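Local coordinates for PROTEIN (hypothetical protein EF0366) (Enterococcus faecalis, PDB 1VPY) that is of unknown function but belongs to the DUF72 family and folds as a TIM alpha/beta barrel that carries bound zinc ions, at residues Phe203-Arg208 against Tyr227-Gln232; Leu16-Phe21 against Asp262-Ala267. All blocks are in the same frame, centred on the assembly; numbering follows the deposited sequence.

How the contacts relate
Both contacts lie near the closure of the TIM barrel, on the two strands that flank 250-255 in the closed parallel sheet: contact 1 starts on strand 201-205 and contact 2 on strand 13-18. Their centres are about 10 Å apart. Along the chain, contact 1 is nested within the loop that contact 2 closes, since both of its segments fall between 16-21 and 262-267. The two touch directly: H228 ND1 lies 2.9 Å from D262 OD1 and the backbone N of Y229 lies 3.0 Å from N266 OD1, both probable hydrogen bonds. Helix 260-273 thus ties the loop before helix 231-245 to the seam where the barrel closes.

Contact 1: residues Phe203-Arg208 against Tyr227-Gln232; sequences FRFHGR and YHYNTQ. With ZN (zinc ion), chain B.
Tyrosine packing against a strand-to-loop turn makes this contact: Y227 and Y229, on the loop leading into helix 231-245, meet F205, G207 and R208 where strand 201-205 runs out into the loop that follows it. The two aromatic side chains take different jobs. Y229 reaches in with its hydroxyl, which accepts a hydrogen bond from G207 N at 2.8 Å, though the N-H points rather off line (135°). D180 OD2 is a second partner of that hydroxyl, so the buried oxygen is held from the strand 175-180 side as well. The Y229 ring also meets the strand end, with CE2 3.7 Å from F205 CB.

Y227 offers a ring face instead. Its CG is anti to the backbone N (chi1 -162°), and the ring presents a face to R208: R208 N sits 3.2 Å above its plane, offset toward the rim, and R208 CB makes a CH-pi contact 4.0 Å from the centroid. The R208 side chain then runs on to D180, to which it is salt-bridged, and its guanidinium stands nearly perpendicular to the Y229 ring, NE near the ring's edge. H228, between the tyrosines, turns away and binds zinc through NE2 at 2.3 Å. The arrangement is that of a beta-alpha loop at the C-terminal end of a TIM-barrel strand, folded back on the entry to the next helix.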
ATOM      1  N   PHE A 203       0.711   4.734   4.529  1.00 37.78           N
ATOM      2  CA  PHE A 203       0.316   5.917   3.772  1.00 37.48           C
ATOM      3  C   PHE A 203       0.658   5.689   2.320  1.00 37.39           C
ATOM      4  O   PHE A 203       1.689   5.089   2.017  1.00 37.65           O
ATOM      5  CB  PHE A 203       1.135   7.125   4.224  1.00 37.74           C
ATOM      6  CG  PHE A 203       0.657   7.752   5.497  1.00 37.74           C
ATOM      7  CD1 PHE A 203      -0.341   8.728   5.471  1.00 37.78           C
ATOM      8  CD2 PHE A 203       1.218   7.389   6.716  1.00 36.46           C
ATOM      9  CE1 PHE A 203      -0.781   9.320   6.641  1.00 37.80           C
ATOM     10  CE2 PHE A 203       0.786   7.975   7.892  1.00 37.35           C
ATOM     11  CZ  PHE A 203      -0.213   8.947   7.857  1.00 37.72           C
ATOM     12  N   ARG A 204      -0.180   6.189   1.420  1.00 37.13           N
ATOM     13  CA  ARG A 204       0.176   6.247   0.005  1.00 36.70           C
ATOM     14  C   ARG A 204      -0.234   7.594  -0.561  1.00 36.57           C
ATOM     15  O   ARG A 204      -1.414   7.982  -0.501  1.00 36.57           O
ATOM     16  CB  ARG A 204      -0.478   5.114  -0.790  1.00 36.93           C
ATOM     17  CG  ARG A 204       0.064   3.719  -0.471  1.00 37.36           C
ATOM     18  CD  ARG A 204      -0.576   2.670  -1.366  1.00 36.51           C
ATOM     19  NE  ARG A 204       0.131   2.521  -2.631  1.00 35.07           N
ATOM     20  CZ  ARG A 204      -0.450   2.336  -3.813  1.00 34.69           C
ATOM     21  NH1 ARG A 204      -1.774   2.300  -3.933  1.00 34.77           N
ATOM     22  NH2 ARG A 204       0.304   2.206  -4.887  1.00 34.06           N
ATOM     23  N   PHE A 205       0.749   8.312  -1.098  1.00 35.86           N
ATOM     24  CA  PHE A 205       0.507   9.618  -1.669  1.00 35.05           C
ATOM     25  C   PHE A 205       0.525   9.498  -3.177  1.00 35.07           C
ATOM     26  O   PHE A 205       1.548   9.151  -3.778  1.00 35.38           O
ATOM     27  CB  PHE A 205       1.549  10.627  -1.190  1.00 34.85           C
ATOM     28  CG  PHE A 205       1.714  10.682   0.308  1.00 34.33           C
ATOM     29  CD1 PHE A 205       0.609  10.645   1.156  1.00 34.25           C
ATOM     30  CD2 PHE A 205       2.982  10.792   0.871  1.00 33.67           C
ATOM     31  CE1 PHE A 205       0.765  10.696   2.543  1.00 33.98           C
ATOM     32  CE2 PHE A 205       3.151  10.852   2.250  1.00 33.33           C
ATOM     33  CZ  PHE A 205       2.044  10.801   3.090  1.00 33.86           C
ATOM     34  N   HIS A 206      -0.622   9.776  -3.782  1.00 34.67           N
ATOM     35  CA  HIS A 206      -0.807   9.627  -5.217  1.00 34.41           C
ATOM     36  C   HIS A 206      -0.645  10.943  -5.969  1.00 34.27           C
ATOM     37  O   HIS A 206      -0.687  10.957  -7.200  1.00 34.21           O
ATOM     38  CB  HIS A 206      -2.194   9.046  -5.506  1.00 34.30           C
ATOM     39  CG  HIS A 206      -2.395   7.665  -4.966  1.00 34.72           C
ATOM     40  ND1 HIS A 206      -1.754   6.562  -5.488  1.00 34.93           N
ATOM     41  CD2 HIS A 206      -3.157   7.210  -3.943  1.00 34.55           C
ATOM     42  CE1 HIS A 206      -2.116   5.484  -4.813  1.00 34.21           C
ATOM     43  NE2 HIS A 206      -2.965   5.851  -3.871  1.00 34.58           N
ATOM     44  N   GLY A 207      -0.473  12.038  -5.231  1.00 34.08           N
ATOM     45  CA  GLY A 207      -0.497  13.373  -5.819  1.00 34.31           C
ATOM     46  C   GLY A 207      -1.920  13.861  -6.006  1.00 34.61           C
ATOM     47  O   GLY A 207      -2.872  13.108  -5.813  1.00 34.81           O
ATOM     48  N   ARG A 208      -2.079  15.114  -6.405  1.00 34.66           N
ATOM     49  CA  ARG A 208      -3.402  15.726  -6.395  1.00 34.91           C
ATOM     50  C   ARG A 208      -3.931  16.122  -7.777  1.00 35.28           C
ATOM     51  O   ARG A 208      -4.888  16.901  -7.882  1.00 35.14           O
ATOM     52  CB  ARG A 208      -3.423  16.909  -5.426  1.00 34.77           C
ATOM     53  CG  ARG A 208      -3.526  16.468  -3.988  1.00 33.98           C
ATOM     54  CD  ARG A 208      -3.036  17.524  -3.039  1.00 32.89           C
ATOM     55  NE  ARG A 208      -2.804  16.951  -1.715  1.00 31.99           N
ATOM     56  CZ  ARG A 208      -2.524  17.662  -0.627  1.00 31.44           C
ATOM     57  NH1 ARG A 208      -2.438  18.987  -0.688  1.00 31.31           N
ATOM     58  NH2 ARG A 208      -2.333  17.047   0.529  1.00 31.11           N
ATOM     59  N   TYR A 227       2.244  14.929 -10.730  1.00 32.33           N
ATOM     60  CA  TYR A 227       2.118  15.813  -9.583  1.00 32.44           C
ATOM     61  C   TYR A 227       3.371  15.811  -8.724  1.00 32.68           C
ATOM     62  O   TYR A 227       3.770  14.775  -8.209  1.00 32.82           O
ATOM     63  CB  TYR A 227       0.900  15.477  -8.719  1.00 32.08           C
ATOM     64  CG  TYR A 227       0.530  16.631  -7.810  1.00 31.22           C
ATOM     65  CD1 TYR A 227      -0.132  17.748  -8.315  1.00 30.94           C
ATOM     66  CD2 TYR A 227       0.869  16.624  -6.458  1.00 30.30           C
ATOM     67  CE1 TYR A 227      -0.461  18.819  -7.492  1.00 30.83           C
ATOM     68  CE2 TYR A 227       0.544  17.689  -5.623  1.00 29.50           C
ATOM     69  CZ  TYR A 227      -0.118  18.783  -6.151  1.00 30.92           C
ATOM     70  OH  TYR A 227      -0.445  19.849  -5.351  1.00 30.87           O
ATOM     71  N   HIS A 228       3.979  16.985  -8.584  1.00 33.01           N
ATOM     72  CA  HIS A 228       5.136  17.187  -7.718  1.00 33.55           C
ATOM     73  C   HIS A 228       4.662  17.962  -6.489  1.00 33.73           C
ATOM     74  O   HIS A 228       4.296  19.128  -6.591  1.00 33.92           O
ATOM     75  CB  HIS A 228       6.237  17.951  -8.478  1.00 33.64           C
ATOM     76  CG  HIS A 228       7.457  18.269  -7.662  1.00 34.05           C
ATOM     77  ND1 HIS A 228       8.649  17.591  -7.812  1.00 34.40           N
ATOM     78  CD2 HIS A 228       7.680  19.215  -6.718  1.00 33.80           C
ATOM     79  CE1 HIS A 228       9.547  18.093  -6.981  1.00 34.54           C
ATOM     80  NE2 HIS A 228       8.986  19.080  -6.306  1.00 34.17           N
ATOM     81  N   TYR A 229       4.649  17.296  -5.336  1.00 34.17           N
ATOM     82  CA  TYR A 229       4.266  17.921  -4.070  1.00 34.36           C
ATOM     83  C   TYR A 229       5.203  19.057  -3.711  1.00 34.53           C
ATOM     84  O   TYR A 229       6.417  18.953  -3.895  1.00 34.69           O
ATOM     85  CB  TYR A 229       4.297  16.899  -2.938  1.00 34.45           C
ATOM     86  CG  TYR A 229       3.148  15.920  -2.902  1.00 34.06           C
ATOM     87  CD1 TYR A 229       1.878  16.328  -2.528  1.00 33.68           C
ATOM     88  CD2 TYR A 229       3.346  14.571  -3.202  1.00 34.72           C
ATOM     89  CE1 TYR A 229       0.823  15.428  -2.474  1.00 34.47           C
ATOM     90  CE2 TYR A 229       2.295  13.659  -3.152  1.00 34.43           C
ATOM     91  CZ  TYR A 229       1.035  14.094  -2.783  1.00 34.40           C
ATOM     92  OH  TYR A 229      -0.017  13.202  -2.717  1.00 34.71           O
ATOM     93  N   ASN A 230       4.635  20.140  -3.192  1.00 34.94           N
ATOM     94  CA  ASN A 230       5.421  21.322  -2.839  1.00 35.19           C
ATOM     95  C   ASN A 230       5.827  21.295  -1.375  1.00 35.21           C
ATOM     96  O   ASN A 230       5.464  20.372  -0.648  1.00 35.40           O
ATOM     97  CB  ASN A 230       4.677  22.626  -3.185  1.00 35.14           C
ATOM     98  CG  ASN A 230       3.350  22.777  -2.445  1.00 35.25           C
ATOM     99  OD1 ASN A 230       3.207  22.371  -1.291  1.00 35.59           O
ATOM    100  ND2 ASN A 230       2.374  23.376  -3.113  1.00 34.73           N
ATOM    101  N   THR A 231       6.565  22.316  -0.954  1.00 35.26           N
ATOM    102  CA  THR A 231       7.101  22.394   0.400  1.00 35.18           C
ATOM    103  C   THR A 231       5.987  22.401   1.455  1.00 35.14           C
ATOM    104  O   THR A 231       6.089  21.706   2.470  1.00 34.95           O
ATOM    105  CB  THR A 231       8.047  23.610   0.544  1.00 35.13           C
ATOM    106  OG1 THR A 231       8.953  23.625  -0.562  1.00 35.00           O
ATOM    107  CG2 THR A 231       8.864  23.533   1.834  1.00 35.50           C
ATOM    108  N   GLN A 232       4.920  23.158   1.199  1.00 35.08           N
ATOM    109  CA  GLN A 232       3.777  23.210   2.111  1.00 34.98           C
ATOM    110  C   GLN A 232       3.030  21.880   2.198  1.00 35.05           C
ATOM    111  O   GLN A 232       2.610  21.469   3.282  1.00 35.36           O
ATOM    112  CB  GLN A 232       2.817  24.346   1.742  1.00 35.11           C
ATOM    113  CG  GLN A 232       1.699  24.586   2.762  1.00 35.01           C
ATOM    114  CD  GLN A 232       2.216  25.041   4.119  1.00 35.66           C
ATOM    115  OE1 GLN A 232       2.231  24.277   5.086  1.00 35.12           O
ATOM    116  NE2 GLN A 232       2.650  26.292   4.192  1.00 36.37           N
TER
HETATM  117 ZN    ZN B 278      10.054  20.367  -4.689  0.50 45.00          ZN

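Contact 2: residues Leu16-Phe21 against Asp262-Ala267; sequences LGLTSF and DAAENA
L18 has CG anti to its carbonyl carbon (chi1 -45°) and CD1 anti to CA (chi2 170°), and this conformation sends its two methyls into the alanine face of helix 260-273. L16, two residues earlier on strand 13-18, has a similar pair of torsions and also points at the helix. The branches of L18 divide the work. CD2 comes down on the helix backbone and lies 3.5 Å from A263 C; it also touches A263 CB at 3.7 Å and A267 CB at 4.0 Å, and so lies against two alanines one helical turn apart. CD1 takes the neighbouring alanine, 3.8 Å from A264 CB. From L16 the touch is made by CD1 alone, which sits 3.5 Å from A267 O.

Consistent with the small alanines on this face, the axes of strand 16-18 and helix 262-267 approach to 8.6 Å; they run almost antiparallel, at 174°. This is the usual arrangement of a beta/alpha barrel, where helices pack outside the sheet and run opposite to its strands, and here the last helix lies over the first strand. A267 also touches F255 of strand 250-255, which together with the L18 contacts places the helix over the seam between the last and first strands. With methyl groups and backbone atoms making the contact, the helix is held to strand 13-18 by apolar packing, whereas the strands themselves are joined across the seam by backbone hydrogen bonds of G17 with V253 and F255.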
ATOM      1  N   LEU A  16      10.241   5.374   4.514  1.00 41.69           N
ATOM      2  CA  LEU A  16       9.821   6.045   3.286  1.00 41.23           C
ATOM      3  C   LEU A  16      10.222   5.242   2.060  1.00 40.87           C
ATOM      4  O   LEU A  16      11.341   4.727   1.980  1.00 40.89           O
ATOM      5  CB  LEU A  16      10.407   7.456   3.206  1.00 41.08           C
ATOM      6  CG  LEU A  16      10.249   8.324   4.455  1.00 40.97           C
ATOM      7  CD1 LEU A  16      10.836   9.693   4.220  1.00 40.17           C
ATOM      8  CD2 LEU A  16       8.792   8.418   4.867  1.00 40.62           C
ATOM      9  N   GLY A  17       9.308   5.144   1.104  1.00 40.44           N
ATOM     10  CA  GLY A  17       9.551   4.360  -0.096  1.00 40.18           C
ATOM     11  C   GLY A  17       8.818   4.829  -1.330  1.00 39.80           C
ATOM     12  O   GLY A  17       7.981   5.725  -1.263  1.00 40.00           O
ATOM     13  N   LEU A  18       9.144   4.206  -2.458  1.00 39.57           N
ATOM     14  CA  LEU A  18       8.544   4.537  -3.749  1.00 39.32           C
ATOM     15  C   LEU A  18       7.974   3.296  -4.417  1.00 39.39           C
ATOM     16  O   LEU A  18       8.109   2.182  -3.917  1.00 39.29           O
ATOM     17  CB  LEU A  18       9.583   5.151  -4.697  1.00 38.97           C
ATOM     18  CG  LEU A  18      10.555   6.219  -4.215  1.00 38.28           C
ATOM     19  CD1 LEU A  18      11.605   6.472  -5.272  1.00 37.33           C
ATOM     20  CD2 LEU A  18       9.813   7.491  -3.873  1.00 37.97           C
ATOM     21  N   THR A  19       7.346   3.517  -5.562  1.00 39.74           N
ATOM     22  CA  THR A  19       6.933   2.454  -6.462  1.00 39.90           C
ATOM     23  C   THR A  19       7.969   2.287  -7.570  1.00 40.33           C
ATOM     24  O   THR A  19       8.296   1.163  -7.971  1.00 40.14           O
ATOM     25  CB  THR A  19       5.585   2.800  -7.090  1.00 39.58           C
ATOM     26  OG1 THR A  19       4.628   2.994  -6.049  1.00 39.04           O
ATOM     27  CG2 THR A  19       5.119   1.685  -8.002  1.00 40.05           C
ATOM     28  N   SER A  20       8.472   3.421  -8.056  1.00 41.02           N
ATOM     29  CA  SER A  20       9.407   3.453  -9.170  1.00 41.93           C
ATOM     30  C   SER A  20      10.864   3.397  -8.735  1.00 42.27           C
ATOM     31  O   SER A  20      11.641   4.327  -8.988  1.00 42.37           O
ATOM     32  CB  SER A  20       9.157   4.672 -10.062  1.00 41.98           C
ATOM     33  OG  SER A  20       7.870   4.596 -10.645  1.00 43.11           O
ATOM     34  N   PHE A  21      11.225   2.300  -8.071  1.00 42.67           N
ATOM     35  CA  PHE A  21      12.623   1.885  -8.012  1.00 43.02           C
ATOM     36  C   PHE A  21      13.076   1.755  -9.467  1.00 43.03           C
ATOM     37  O   PHE A  21      14.235   2.003  -9.787  1.00 43.12           O
ATOM     38  CB  PHE A  21      12.805   0.565  -7.223  1.00 43.16           C
ATOM     39  CG  PHE A  21      12.352  -0.673  -7.960  1.00 43.31           C
ATOM     40  CD1 PHE A  21      11.008  -1.044  -7.973  1.00 43.86           C
ATOM     41  CD2 PHE A  21      13.271  -1.471  -8.633  1.00 43.11           C
ATOM     42  CE1 PHE A  21      10.589  -2.183  -8.656  1.00 43.81           C
ATOM     43  CE2 PHE A  21      12.861  -2.610  -9.316  1.00 43.57           C
ATOM     44  CZ  PHE A  21      11.518  -2.967  -9.329  1.00 43.58           C
ATOM     45  N   ASP A 262       9.974  12.691  -9.325  1.00 38.36           N
ATOM     46  CA  ASP A 262       9.144  13.542  -8.469  1.00 38.36           C
ATOM     47  C   ASP A 262       8.892  12.888  -7.119  1.00 38.34           C
ATOM     48  O   ASP A 262       9.008  13.535  -6.075  1.00 38.26           O
ATOM     49  CB  ASP A 262       7.811  13.867  -9.146  1.00 38.51           C
ATOM     50  CG  ASP A 262       7.963  14.852 -10.285  1.00 38.99           C
ATOM     51  OD1 ASP A 262       8.636  15.889 -10.102  1.00 39.48           O
ATOM     52  OD2 ASP A 262       7.410  14.593 -11.371  1.00 39.57           O
ATOM     53  N   ALA A 263       8.543  11.603  -7.159  1.00 38.32           N
ATOM     54  CA  ALA A 263       8.342  10.799  -5.966  1.00 38.34           C
ATOM     55  C   ALA A 263       9.614  10.754  -5.115  1.00 38.57           C
ATOM     56  O   ALA A 263       9.558  10.981  -3.906  1.00 38.91           O
ATOM     57  CB  ALA A 263       7.893   9.399  -6.351  1.00 38.27           C
ATOM     58  N   ALA A 264      10.755  10.489  -5.750  1.00 38.51           N
ATOM     59  CA  ALA A 264      12.043  10.430  -5.057  1.00 38.77           C
ATOM     60  C   ALA A 264      12.486  11.772  -4.476  1.00 39.14           C
ATOM     61  O   ALA A 264      13.147  11.808  -3.443  1.00 39.29           O
ATOM     62  CB  ALA A 264      13.122   9.871  -5.974  1.00 38.33           C
ATOM     63  N   GLU A 265      12.135  12.868  -5.145  1.00 39.58           N
ATOM     64  CA  GLU A 265      12.453  14.204  -4.651  1.00 39.97           C
ATOM     65  C   GLU A 265      11.606  14.476  -3.408  1.00 39.85           C
ATOM     66  O   GLU A 265      12.138  14.828  -2.352  1.00 39.91           O
ATOM     67  CB  GLU A 265      12.211  15.263  -5.735  1.00 40.15           C
ATOM     68  CG  GLU A 265      12.661  16.685  -5.375  1.00 41.84           C
ATOM     69  CD  GLU A 265      14.159  16.928  -5.589  1.00 44.21           C
ATOM     70  OE1 GLU A 265      14.854  16.029  -6.120  1.00 45.06           O
ATOM     71  OE2 GLU A 265      14.639  18.034  -5.234  1.00 44.69           O
ATOM     72  N   ASN A 266      10.297  14.272  -3.535  1.00 39.56           N
ATOM     73  CA  ASN A 266       9.375  14.444  -2.421  1.00 39.58           C
ATOM     74  C   ASN A 266       9.718  13.582  -1.197  1.00 39.72           C
ATOM     75  O   ASN A 266       9.664  14.068  -0.063  1.00 39.76           O
ATOM     76  CB  ASN A 266       7.932  14.186  -2.864  1.00 39.44           C
ATOM     77  CG  ASN A 266       7.406  15.241  -3.826  1.00 39.40           C
ATOM     78  OD1 ASN A 266       6.393  15.022  -4.488  1.00 39.03           O
ATOM     79  ND2 ASN A 266       8.079  16.390  -3.903  1.00 39.73           N
ATOM     80  N   ALA A 267      10.060  12.314  -1.424  1.00 39.71           N
ATOM     81  CA  ALA A 267      10.439  11.417  -0.332  1.00 39.89           C
ATOM     82  C   ALA A 267      11.725  11.886   0.363  1.00 40.17           C
ATOM     83  O   ALA A 267      11.823  11.852   1.585  1.00 39.98           O
ATOM     84  CB  ALA A 267      10.570   9.985  -0.824  1.00 39.56           C
TER